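Local coordinates for glyoxalase family protein (Listeria monocytogenes, PDB 2P7O) that catalyses the hydration of the antibiotic fosfomycin, probably with manganese(II) as cofactor, and so makes the bacterium resistant to it, at residues A20-I25 against F47-L52. Residues are numbered along the deposited sequence; the frame is centred on the assembly and turned at random. Where two conformers were deposited one is given.
Sequences AFLQNI and FLIAGL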
# COMPACT_ATOMS: atom_id res chain seq x y z
N ALA A 20 1.47 12.90 -13.20
CA ALA A 20 1.89 12.47 -14.54
C ALA A 20 2.35 11.02 -14.47
O ALA A 20 2.02 10.26 -15.41
CB ALA A 20 2.95 13.40 -15.05
N PHE A 21 3.07 10.64 -13.39
CA PHE A 21 3.47 9.25 -13.20
C PHE A 21 2.26 8.32 -13.23
O PHE A 21 2.19 7.33 -13.98
CB PHE A 21 4.19 9.22 -11.83
CG PHE A 21 4.64 7.81 -11.46
CD1 PHE A 21 5.76 7.25 -12.01
CD2 PHE A 21 3.89 7.12 -10.54
CE1 PHE A 21 6.14 5.95 -11.71
CE2 PHE A 21 4.25 5.82 -10.23
CZ PHE A 21 5.41 5.27 -10.77
N LEU A 22 1.23 8.65 -12.43
CA LEU A 22 0.10 7.78 -12.23
C LEU A 22 -0.77 7.66 -13.49
O LEU A 22 -1.30 6.59 -13.77
CB LEU A 22 -0.80 8.28 -11.09
CG LEU A 22 -0.19 8.23 -9.69
CD1 LEU A 22 -1.16 8.85 -8.70
CD2 LEU A 22 0.15 6.77 -9.35
N GLN A 23 -0.97 8.81 -14.12
CA GLN A 23 -1.74 8.94 -15.35
C GLN A 23 -1.01 8.31 -16.55
O GLN A 23 -1.57 7.52 -17.32
CB GLN A 23 -1.95 10.43 -15.71
CG GLN A 23 -3.08 11.06 -14.87
CD GLN A 23 -3.36 12.52 -15.23
OE1 GLN A 23 -2.58 13.23 -15.86
NE2 GLN A 23 -4.56 12.94 -14.84
N ASN A 24 0.25 8.67 -16.78
CA ASN A 24 0.93 8.07 -17.95
C ASN A 24 1.09 6.57 -17.76
O ASN A 24 0.79 5.89 -18.74
CB ASN A 24 2.29 8.72 -18.17
CG ASN A 24 2.95 8.28 -19.46
OD1 ASN A 24 2.73 8.88 -20.52
ND2 ASN A 24 3.77 7.25 -19.45
N ILE A 25 1.53 6.06 -16.63
CA ILE A 25 1.76 4.64 -16.40
C ILE A 25 0.49 3.85 -16.11
O ILE A 25 0.26 2.81 -16.76
CB ILE A 25 2.67 4.40 -15.16
CG1 ILE A 25 4.04 5.07 -15.36
CG2 ILE A 25 2.93 2.89 -15.02
CD1 ILE A 25 4.54 4.81 -16.77
N PHE A 47 -7.32 9.70 -6.95
CA PHE A 47 -7.38 9.02 -8.24
C PHE A 47 -7.99 7.62 -8.01
O PHE A 47 -8.09 7.12 -6.88
CB PHE A 47 -5.98 8.76 -8.81
CG PHE A 47 -5.18 10.01 -9.13
CD1 PHE A 47 -4.41 10.60 -8.16
CD2 PHE A 47 -5.25 10.57 -10.39
CE1 PHE A 47 -3.77 11.78 -8.46
CE2 PHE A 47 -4.59 11.76 -10.69
CZ PHE A 47 -3.86 12.39 -9.71
N LEU A 48 -8.47 7.03 -9.09
CA LEU A 48 -8.96 5.69 -9.15
C LEU A 48 -8.07 4.94 -10.15
O LEU A 48 -7.91 5.43 -11.28
CB LEU A 48 -10.37 5.58 -9.77
CG LEU A 48 -11.40 6.38 -8.97
CD1 LEU A 48 -12.84 5.95 -9.14
CD2 LEU A 48 -10.90 6.17 -7.56
N ILE A 49 -7.62 3.78 -9.71
CA ILE A 49 -6.84 2.84 -10.51
C ILE A 49 -7.45 1.44 -10.32
O ILE A 49 -7.25 0.81 -9.28
CB ILE A 49 -5.38 2.85 -10.04
CG1 ILE A 49 -4.76 4.26 -10.00
CG2 ILE A 49 -4.53 1.93 -10.94
CD1 ILE A 49 -3.33 4.20 -9.52
N ALA A 50 -8.20 1.07 -11.36
CA ALA A 50 -8.80 -0.26 -11.43
C ALA A 50 -9.51 -0.58 -10.11
O ALA A 50 -9.38 -1.65 -9.52
CB ALA A 50 -7.73 -1.28 -11.73
N GLY A 51 -10.20 0.45 -9.63
CA GLY A 51 -11.08 0.25 -8.45
C GLY A 51 -10.43 0.66 -7.14
O GLY A 51 -11.06 0.77 -6.07
N LEU A 52 -9.11 0.80 -7.17
CA LEU A 52 -8.44 1.25 -5.94
C LEU A 52 -8.53 2.79 -5.91
O LEU A 52 -8.16 3.47 -6.88
CB LEU A 52 -6.97 0.83 -5.95
CG LEU A 52 -6.01 1.56 -4.99
CD1 LEU A 52 -6.29 1.14 -3.55
CD2 LEU A 52 -4.57 1.33 -5.42
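Leu22 of helix 15-26 packs on Phe47 and Ile49 of strand 44-49 in a small, buried, apolar helix-on-sheet contact, with no hydrogen bond between the two segments. The helix and strand axes pass 10.4 Å apart and run roughly the same way, at 34°. Leu22 brings one methyl to each partner. Its CD1 sits over a face of the Phe47 ring in a CH-pi contact, 4.2 Å from the ring centroid and 27° off the normal, nearest to CD1 of Phe47 at 3.7 Å. CD2 of Leu22 lies 4.3 Å from CD1 of Ile49, a looser touch between aliphatic side chains. With CG anti to its carbonyl carbon (chi1 -64°), Phe47 extends its ring toward the helix, where Leu22 takes a face and NE2 of Gln23 approaches the edge, 4.3 Å from CE2 of Phe47. Beyond Ile49 the chain reverses in a type I' turn to Leu52, closed by paired backbone bonds between these two residues, and Phe47 and Ile49 also pack on Ile54 of the returning strand 52-58. Ile2 of the second subunit packs against Ile49. A helix packed on a mixed sheet of strand order 1-4-3-2 is characteristic of the βαβββ topology of the glyoxalase/bleomycin resistance (vicinal oxygen chelate) fold.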